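PDB 3IA4: dihydrofolate reductase from Moritella profunda, which probably catalyses the NADPH-dependent reduction of 7,8-dihydrofolate to tetrahydrofolate, a key step of folate metabolism, and here binds NADPH and methotrexate. Local coordinates for residues L25-Q30 with H151-S156; L112-I117 with T125-Y130. One frame throughout, in Å; residues are numbered along the deposited sequence.

Contact 1. Residues L25-Q30 with H151-S156; sequences LPAELQ and HNYRFS. With MTX (methotrexate), chain F.
Tyr153 reaches from the last strand to the start of helix 26-36, its hydroxyl OH coming within 3.1 Å of Ala27 CB, a tight meeting. Beside this, Leu25 and the tyrosine slide past each other in opposite directions: CG of Leu25, anti to the backbone N (chi1 -150°), lies alongside the ring, and Leu25 CD2 is 3.8 Å from Tyr153 CD1. The other methyl, Leu25 CD1, packs 3.8 Å from His151 O. Glu28 adds its CG, 4.2 Å from Tyr153 CE2. No direct hydrogen bond joins the segments; instead one water, at the edge of the tyrosine ring and in its plane, donates to Ala27 O (3.0 Å) and hydrogen-bonds Tyr153 OH (2.6 Å), so that packing and water together join strand to helix start.

Further out, the ring of Tyr143 meets that of Tyr153 nearly parallel, and Asn149 OD1 accepts from Ala27 N. The bent chain of Glu28 carries its carboxylate to methotrexate, where NA2 donates to OE2 in an almost straight bond (2.7 Å, 176°) and N1 lies 2.7 Å from OE1. An alanine in place of Glu28 would probably leave NA2 and Thr115 OG1 without this mate and open a gap beside Tyr153. The buried OE2 thus takes bonds from both NA2 and Thr115 OG1, while the closeness of OE1 to N1 is consistent with a pteridine bound in its cationic form.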
loop_
_atom_site.group_PDB
_atom_site.type_symbol
_atom_site.label_atom_id
_atom_site.label_comp_id
_atom_site.label_asym_id
_atom_site.label_seq_id
_atom_site.Cartn_x
_atom_site.Cartn_y
_atom_site.Cartn_z
ATOM N N LEU A 25 1.040 0.606 -15.687
ATOM C CA LEU A 25 0.749 1.973 -15.333
ATOM C C LEU A 25 1.954 2.571 -14.591
ATOM O O LEU A 25 1.935 2.806 -13.390
ATOM C CB LEU A 25 -0.547 1.970 -14.429
ATOM C CG LEU A 25 -1.451 3.186 -14.470
ATOM C CD1 LEU A 25 -1.900 3.573 -15.932
ATOM C CD2 LEU A 25 -2.683 3.010 -13.509
ATOM N N PRO A 26 3.060 2.795 -15.311
ATOM C CA PRO A 26 4.310 3.196 -14.677
ATOM C C PRO A 26 4.188 4.475 -13.883
ATOM O O PRO A 26 4.882 4.618 -12.875
ATOM C CB PRO A 26 5.251 3.479 -15.873
ATOM C CG PRO A 26 4.425 3.257 -17.120
ATOM C CD PRO A 26 3.152 2.585 -16.761
ATOM N N ALA A 27 3.377 5.432 -14.329
ATOM C CA ALA A 27 3.287 6.681 -13.596
ATOM C C ALA A 27 2.734 6.523 -12.198
ATOM O O ALA A 27 2.958 7.379 -11.331
ATOM C CB ALA A 27 2.392 7.707 -14.356
ATOM N N GLU A 28 1.902 5.504 -12.000
ATOM C CA GLU A 28 1.305 5.264 -10.693
ATOM C C GLU A 28 2.398 4.929 -9.680
ATOM O O GLU A 28 2.253 5.236 -8.499
ATOM C CB GLU A 28 0.305 4.129 -10.748
ATOM C CG GLU A 28 -0.829 4.321 -9.759
ATOM C CD GLU A 28 -0.502 3.890 -8.323
ATOM O OE1 GLU A 28 0.178 2.860 -8.173
ATOM O OE2 GLU A 28 -0.940 4.582 -7.362
ATOM N N LEU A 29 3.488 4.314 -10.114
ATOM C CA LEU A 29 4.571 4.006 -9.144
ATOM C C LEU A 29 5.245 5.266 -8.681
ATOM O O LEU A 29 5.835 5.296 -7.573
ATOM C CB LEU A 29 5.675 3.094 -9.727
ATOM C CG LEU A 29 5.228 1.698 -10.116
ATOM C CD1 LEU A 29 6.406 0.881 -10.753
ATOM C CD2 LEU A 29 4.651 0.968 -8.903
ATOM N N GLN A 30 5.231 6.284 -9.543
ATOM C CA GLN A 30 5.752 7.601 -9.166
ATOM C C GLN A 30 4.844 8.247 -8.125
ATOM O O GLN A 30 5.316 8.945 -7.232
ATOM C CB GLN A 30 5.891 8.530 -10.379
ATOM C CG GLN A 30 6.929 8.012 -11.371
ATOM C CD GLN A 30 8.287 7.749 -10.737
ATOM O OE1 GLN A 30 8.826 8.603 -10.023
ATOM N NE2 GLN A 30 8.839 6.558 -10.978
ATOM N N HIS A 151 -4.699 3.873 -18.819
ATOM C CA HIS A 151 -5.960 3.965 -18.106
ATOM C C HIS A 151 -6.008 5.246 -17.331
ATOM O O HIS A 151 -4.995 5.663 -16.786
ATOM C CB HIS A 151 -6.027 2.796 -17.050
ATOM C CG HIS A 151 -5.638 1.473 -17.625
ATOM N ND1 HIS A 151 -6.329 0.904 -18.669
ATOM C CD2 HIS A 151 -4.648 0.598 -17.306
ATOM C CE1 HIS A 151 -5.759 -0.245 -19.005
ATOM N NE2 HIS A 151 -4.744 -0.461 -18.189
ATOM N N ASN A 152 -7.198 5.845 -17.228
ATOM C CA ASN A 152 -7.395 6.953 -16.334
ATOM C C ASN A 152 -7.231 6.468 -14.888
ATOM O O ASN A 152 -7.655 5.372 -14.560
ATOM C CB ASN A 152 -8.822 7.445 -16.465
ATOM C CG ASN A 152 -9.126 8.036 -17.840
ATOM O OD1 ASN A 152 -8.264 8.598 -18.450
ATOM N ND2 ASN A 152 -10.365 7.899 -18.313
ATOM N N TYR A 153 -6.660 7.307 -14.054
ATOM C CA TYR A 153 -6.620 6.992 -12.599
ATOM C C TYR A 153 -6.690 8.245 -11.790
ATOM O O TYR A 153 -6.586 9.352 -12.341
ATOM C CB TYR A 153 -5.430 6.091 -12.231
ATOM C CG TYR A 153 -4.060 6.735 -12.454
ATOM C CD1 TYR A 153 -3.485 6.765 -13.715
ATOM C CD2 TYR A 153 -3.386 7.321 -11.399
ATOM C CE1 TYR A 153 -2.212 7.390 -13.914
ATOM C CE2 TYR A 153 -2.118 7.914 -11.573
ATOM C CZ TYR A 153 -1.553 7.937 -12.828
ATOM O OH TYR A 153 -0.304 8.540 -12.988
ATOM N N ARG A 154 -6.951 8.104 -10.495
ATOM C CA ARG A 154 -7.087 9.316 -9.694
ATOM C C ARG A 154 -6.646 8.956 -8.286
ATOM O O ARG A 154 -6.657 7.790 -7.885
ATOM C CB ARG A 154 -8.525 9.883 -9.702
ATOM C CG ARG A 154 -9.465 8.992 -8.959
ATOM C CD ARG A 154 -10.935 9.444 -9.148
ATOM N NE ARG A 154 -11.837 8.470 -8.512
ATOM C CZ ARG A 154 -12.298 7.376 -9.117
ATOM N NH1 ARG A 154 -13.106 6.536 -8.454
ATOM N NH2 ARG A 154 -11.934 7.086 -10.384
ATOM N N PHE A 155 -6.194 9.968 -7.577
ATOM C CA PHE A 155 -5.797 9.826 -6.165
ATOM C C PHE A 155 -6.817 10.414 -5.203
ATOM O O PHE A 155 -7.359 11.484 -5.440
ATOM C CB PHE A 155 -4.484 10.565 -6.003
ATOM C CG PHE A 155 -3.993 10.549 -4.609
ATOM C CD1 PHE A 155 -3.623 9.326 -4.032
ATOM C CD2 PHE A 155 -3.986 11.704 -3.823
ATOM C CE1 PHE A 155 -3.216 9.261 -2.705
ATOM C CE2 PHE A 155 -3.558 11.647 -2.470
ATOM C CZ PHE A 155 -3.191 10.427 -1.922
ATOM N N SER A 156 -7.079 9.718 -4.088
ATOM C CA SER A 156 -7.993 10.226 -3.083
ATOM C C SER A 156 -7.386 9.904 -1.726
ATOM O O SER A 156 -7.166 8.721 -1.420
ATOM C CB SER A 156 -9.348 9.502 -3.265
ATOM O OG SER A 156 -10.268 9.768 -2.241
HETATM N N1 MTX F . 0.629 1.835 -5.731
HETATM C C2 MTX F . -0.052 2.346 -4.683
HETATM N NA2 MTX F . -0.814 3.432 -4.913
HETATM N N3 MTX F . 0.046 1.785 -3.441
HETATM C C4 MTX F . 0.845 0.698 -3.219
HETATM N NA4 MTX F . 0.875 0.175 -2.017
HETATM C C4A MTX F . 1.562 0.197 -4.260
HETATM N N5 MTX F . 2.406 -0.867 -4.040
HETATM C C6 MTX F . 3.115 -1.376 -5.099
HETATM C C7 MTX F . 3.050 -0.836 -6.382
HETATM N N8 MTX F . 2.211 0.267 -6.594
HETATM C C8A MTX F . 1.474 0.757 -5.522
HETATM C C9 MTX F . 4.009 -2.577 -4.810
HETATM N N10 MTX F . 4.939 -2.882 -5.898
HETATM C CM MTX F . 4.728 -4.167 -6.607
HETATM C C11 MTX F . 8.138 -0.337 -6.884
HETATM C C12 MTX F . 7.928 -1.504 -7.607
HETATM C C13 MTX F . 6.889 -2.352 -7.281
HETATM C C14 MTX F . 6.026 -2.015 -6.238
HETATM C C15 MTX F . 6.248 -0.826 -5.548
HETATM C C16 MTX F . 7.327 -0.020 -5.793
HETATM C C MTX F . 9.188 0.633 -7.220
HETATM O O MTX F . 10.343 0.246 -7.881
HETATM N N MTX F . 8.934 1.899 -6.897
HETATM C CA MTX F . 9.887 2.966 -7.007
HETATM C CT MTX F . 9.951 3.710 -5.691
HETATM O O1 MTX F . 8.921 3.751 -4.954
HETATM O O2 MTX F . 11.012 4.302 -5.373
HETATM C CB MTX F . 9.493 3.985 -8.084
HETATM C CG MTX F . 9.448 3.344 -9.470
HETATM C CD MTX F . 10.812 2.901 -10.009
HETATM O OE1 MTX F . 10.923 2.386 -11.160
HETATM O OE2 MTX F . 11.854 3.030 -9.332
HETATM O O HOH W 1 1.048 9.676 -11.107
#

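Contact 2. Residues L112-I117 with T125-Y130; sequences LYLTHI and TWFPDY. With NDP (NADPH dihydro-nicotinamide-adenine-dinucleotide phosphate), chain E.
The strand from Leu112 to His116 and the chain from Phe127 to Tyr130 run at about 120° to each other, with the CA atoms of Leu112 and Tyr130 9.0 Å apart. No hydrogen bond crosses between the segments, and side chains fill the distance: Leu112, Leu114 and His116 meet Phe127, in the loop after strand 125-126, and Tyr130, at a 3-10 turn. An inverse gamma turn centred on Asp129 precedes Tyr130.

Both leucines divide their methyls between the two aromatic residues. Leu114 CD1 sits over one face of the Tyr130 ring, 3.8 Å from its centroid and 22° off the normal, a CH-pi contact made as the two side chains reach toward each other, tip to tip. The second methyl, Leu114 CD2, lies 4.0 Å from Phe127 CZ. Leu112 uses CD1 against Tyr130 CB, at 3.6 Å, and its CD2 comes to the edge of the phenylalanine ring, 4.3 Å from Phe127 CZ. Tyr130 CG, set between the backbone N and the carbonyl carbon (chi1 65°), lies 3.8 Å from Leu112 CD1. Tyr130 OH is near the imidazole plane, at its edge, 3.4 Å from His116 CE1, a contact without a hydrogen bond.

Pro128 CD covers one face of the Phe127 ring, towards its rim, and Tyr102, Ala7 and Ile15 pack around the same residue. Before it, Thr125 lies beside the nicotinamide ribose of NADPH, with OG1 3.6 Å from O3D of the cofactor, and strand 125-126 pairs with strand 14-16. The arrangement is that of the F-G loop of the dihydrofolate reductase fold, which follows strand 111-117: Phe127 and the Tyr130 ring pack on that strand, while Thr125 borders the cofactor pocket.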
loop_
_atom_site.group_PDB
_atom_site.type_symbol
_atom_site.label_atom_id
_atom_site.label_comp_id
_atom_site.label_asym_id
_atom_site.label_seq_id
_atom_site.Cartn_x
_atom_site.Cartn_y
_atom_site.Cartn_z
ATOM N N LEU A 112 -6.343 6.525 4.399
ATOM C CA LEU A 112 -6.126 5.669 3.244
ATOM C C LEU A 112 -5.680 6.552 2.106
ATOM O O LEU A 112 -6.337 7.538 1.781
ATOM C CB LEU A 112 -7.424 4.976 2.818
ATOM C CG LEU A 112 -8.032 4.071 3.920
ATOM C CD1 LEU A 112 -9.362 3.478 3.383
ATOM C CD2 LEU A 112 -7.081 2.990 4.470
ATOM N N TYR A 113 -4.574 6.192 1.479
ATOM C CA TYR A 113 -4.128 6.877 0.282
ATOM C C TYR A 113 -4.529 5.954 -0.859
ATOM O O TYR A 113 -3.860 4.962 -1.137
ATOM C CB TYR A 113 -2.590 6.995 0.269
ATOM C CG TYR A 113 -1.985 7.973 1.278
ATOM C CD1 TYR A 113 -1.107 8.950 0.822
ATOM C CD2 TYR A 113 -2.211 7.868 2.653
ATOM C CE1 TYR A 113 -0.486 9.796 1.688
ATOM C CE2 TYR A 113 -1.583 8.773 3.561
ATOM C CZ TYR A 113 -0.699 9.702 3.031
ATOM O OH TYR A 113 -0.102 10.618 3.883
ATOM N N LEU A 114 -5.650 6.236 -1.509
ATOM C CA LEU A 114 -6.143 5.342 -2.543
ATOM C C LEU A 114 -5.941 5.914 -3.940
ATOM O O LEU A 114 -6.356 7.020 -4.252
ATOM C CB LEU A 114 -7.654 5.092 -2.357
ATOM C CG LEU A 114 -8.051 4.480 -0.983
ATOM C CD1 LEU A 114 -9.516 4.144 -0.896
ATOM C CD2 LEU A 114 -7.218 3.200 -0.714
ATOM N N THR A 115 -5.409 5.097 -4.805
ATOM C CA THR A 115 -5.483 5.418 -6.236
ATOM C C THR A 115 -6.586 4.536 -6.815
ATOM O O THR A 115 -6.624 3.338 -6.515
ATOM C CB THR A 115 -4.167 5.007 -6.846
ATOM O OG1 THR A 115 -3.148 5.867 -6.308
ATOM C CG2 THR A 115 -4.195 5.162 -8.397
ATOM N N HIS A 116 -7.541 5.131 -7.534
ATOM C CA HIS A 116 -8.537 4.334 -8.222
ATOM C C HIS A 116 -8.211 4.352 -9.681
ATOM O O HIS A 116 -8.126 5.436 -10.284
ATOM C CB HIS A 116 -9.906 4.974 -7.999
ATOM C CG HIS A 116 -10.275 5.059 -6.561
ATOM N ND1 HIS A 116 -10.884 4.011 -5.896
ATOM C CD2 HIS A 116 -10.157 6.067 -5.667
ATOM C CE1 HIS A 116 -11.117 4.373 -4.640
ATOM N NE2 HIS A 116 -10.672 5.607 -4.474
ATOM N N ILE A 117 -8.047 3.143 -10.249
ATOM C CA ILE A 117 -7.819 2.984 -11.702
ATOM C C ILE A 117 -9.085 2.589 -12.459
ATOM O O ILE A 117 -9.810 1.676 -12.038
ATOM C CB ILE A 117 -6.743 1.885 -11.897
ATOM C CG1 ILE A 117 -5.515 2.241 -11.063
ATOM C CG2 ILE A 117 -6.437 1.687 -13.417
ATOM C CD1 ILE A 117 -4.454 1.083 -11.009
ATOM N N THR A 125 -6.578 -11.026 -5.370
ATOM C CA THR A 125 -6.429 -10.303 -4.097
ATOM C C THR A 125 -7.203 -8.991 -4.211
ATOM O O THR A 125 -7.228 -8.342 -5.273
ATOM C CB THR A 125 -4.966 -9.980 -3.736
ATOM O OG1 THR A 125 -4.293 -9.559 -4.887
ATOM C CG2 THR A 125 -4.271 -11.285 -3.276
ATOM N N TRP A 126 -7.905 -8.641 -3.143
ATOM C CA TRP A 126 -8.763 -7.468 -3.158
ATOM C C TRP A 126 -8.467 -6.614 -1.957
ATOM O O TRP A 126 -8.187 -7.122 -0.851
ATOM C CB TRP A 126 -10.272 -7.898 -3.060
ATOM C CG TRP A 126 -10.727 -8.564 -4.302
ATOM C CD1 TRP A 126 -11.414 -7.977 -5.320
ATOM C CD2 TRP A 126 -10.553 -9.942 -4.660
ATOM N NE1 TRP A 126 -11.613 -8.896 -6.346
ATOM C CE2 TRP A 126 -11.100 -10.108 -5.959
ATOM C CE3 TRP A 126 -9.942 -11.054 -4.026
ATOM C CZ2 TRP A 126 -11.047 -11.336 -6.653
ATOM C CZ3 TRP A 126 -9.886 -12.294 -4.732
ATOM C CH2 TRP A 126 -10.449 -12.408 -6.029
ATOM N N PHE A 127 -8.594 -5.321 -2.117
ATOM C CA PHE A 127 -8.530 -4.383 -0.929
ATOM C C PHE A 127 -9.734 -4.646 -0.015
ATOM O O PHE A 127 -10.822 -5.057 -0.456
ATOM C CB PHE A 127 -8.619 -2.917 -1.462
ATOM C CG PHE A 127 -8.146 -1.904 -0.458
ATOM C CD1 PHE A 127 -9.056 -1.088 0.235
ATOM C CD2 PHE A 127 -6.778 -1.828 -0.168
ATOM C CE1 PHE A 127 -8.579 -0.154 1.222
ATOM C CE2 PHE A 127 -6.302 -0.928 0.783
ATOM C CZ PHE A 127 -7.191 -0.111 1.520
ATOM N N PRO A 128 -9.609 -4.386 1.290
ATOM C CA PRO A 128 -10.762 -4.590 2.168
ATOM C C PRO A 128 -11.951 -3.633 1.862
ATOM O O PRO A 128 -11.796 -2.637 1.184
ATOM C CB PRO A 128 -10.188 -4.197 3.565
ATOM C CG PRO A 128 -8.782 -3.922 3.408
ATOM C CD PRO A 128 -8.350 -4.122 2.025
ATOM N N ASP A 129 -13.152 -3.965 2.338
ATOM C CA ASP A 129 -14.317 -3.107 2.129
ATOM C C ASP A 129 -14.272 -1.879 3.096
ATOM O O ASP A 129 -14.901 -1.841 4.170
ATOM C CB ASP A 129 -15.582 -3.951 2.409
ATOM C CG ASP A 129 -16.839 -3.184 2.196
ATOM O OD1 ASP A 129 -16.751 -2.167 1.495
ATOM O OD2 ASP A 129 -17.904 -3.542 2.789
ATOM N N TYR A 130 -13.416 -0.922 2.769
ATOM C CA TYR A 130 -13.250 0.236 3.627
ATOM C C TYR A 130 -14.536 1.051 3.744
ATOM O O TYR A 130 -14.736 1.806 4.715
ATOM C CB TYR A 130 -12.082 1.108 3.096
ATOM C CG TYR A 130 -12.337 1.728 1.747
ATOM C CD1 TYR A 130 -12.111 0.989 0.547
ATOM C CD2 TYR A 130 -12.830 3.034 1.632
ATOM C CE1 TYR A 130 -12.358 1.541 -0.705
ATOM C CE2 TYR A 130 -13.080 3.595 0.360
ATOM C CZ TYR A 130 -12.833 2.849 -0.783
ATOM O OH TYR A 130 -13.100 3.412 -1.987
HETATM P PA NDP E . 0.968 -9.994 1.720
HETATM O O1A NDP E . -0.027 -9.350 2.650
HETATM O O2A NDP E . 1.907 -9.172 0.892
HETATM O O5B NDP E . 1.892 -11.105 2.488
HETATM C C5B NDP E . 1.244 -12.045 3.372
HETATM C C4B NDP E . 2.373 -12.760 4.104
HETATM O O4B NDP E . 2.799 -11.877 5.152
HETATM C C3B NDP E . 1.835 -13.969 4.910
HETATM O O3B NDP E . 1.744 -15.114 4.069
HETATM C C2B NDP E . 2.820 -14.099 6.059
HETATM O O2B NDP E . 4.117 -14.489 5.594
HETATM C C1B NDP E . 2.986 -12.629 6.386
HETATM N N9A NDP E . 2.058 -12.140 7.428
HETATM C C8A NDP E . 0.807 -11.699 7.218
HETATM N N7A NDP E . 0.262 -11.233 8.360
HETATM C C5A NDP E . 1.209 -11.364 9.329
HETATM C C6A NDP E . 1.339 -11.042 10.757
HETATM N N6A NDP E . 0.309 -10.504 11.489
HETATM N N1A NDP E . 2.555 -11.348 11.326
HETATM C C2A NDP E . 3.604 -11.855 10.688
HETATM N N3A NDP E . 3.542 -12.165 9.395
HETATM C C4A NDP E . 2.383 -11.933 8.694
HETATM O O3 NDP E . 0.228 -11.043 0.735
HETATM P PN NDP E . -1.097 -11.062 -0.177
HETATM O O1N NDP E . -2.278 -10.844 0.695
HETATM O O2N NDP E . -1.035 -12.279 -1.027
HETATM O O5D NDP E . -0.970 -9.738 -1.039
HETATM C C5D NDP E . -0.054 -9.720 -2.124
HETATM C C4D NDP E . -0.774 -9.268 -3.390
HETATM O O4D NDP E . -1.121 -7.838 -3.283
HETATM C C3D NDP E . 0.067 -9.390 -4.670
HETATM O O3D NDP E . -0.802 -9.755 -5.759
HETATM C C2D NDP E . 0.570 -7.968 -4.922
HETATM O O2D NDP E . 0.881 -7.687 -6.309
HETATM C C1D NDP E . -0.626 -7.179 -4.465
HETATM N N1N NDP E . -0.355 -5.809 -4.045
HETATM C C2N NDP E . -1.053 -4.832 -4.627
HETATM C C3N NDP E . -0.917 -3.541 -4.185
HETATM C C7N NDP E . -1.706 -2.472 -4.874
HETATM O O7N NDP E . -1.698 -1.358 -4.392
HETATM N N7N NDP E . -2.500 -2.736 -5.916
HETATM C C4N NDP E . 0.019 -3.100 -3.069
HETATM C C5N NDP E . 0.646 -4.280 -2.499
HETATM C C6N NDP E . 0.483 -5.542 -3.018
HETATM P P2B NDP E . 4.857 -15.798 6.206
HETATM O O1X NDP E . 6.232 -15.628 5.728
HETATM O O2X NDP E . 4.585 -15.714 7.669
HETATM O O3X NDP E . 4.089 -16.968 5.657
#

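How the contacts relate
After strands 2-9 and 14-16 the chain enters helix 26-36, and much later it passes through strand 111-117, then 125-130, a short strand and the turn after it, and finally strand 153-160. Contact 2 closes a short loop of seven intervening residues; contact 1 closes a long one of 120 residues, which contains the whole of contact 2, so the two nest and do not cross. Contact 1 ties helix 26-36 to strand 153-160, and contact 2 ties segment 125-130 to strand 111-117. These two strands are antiparallel neighbours in the central sheet, with Ser156 N probably hydrogen-bonded to Leu114 O at 2.8 Å, and the Glu28-Thr115 pair links the contacts directly.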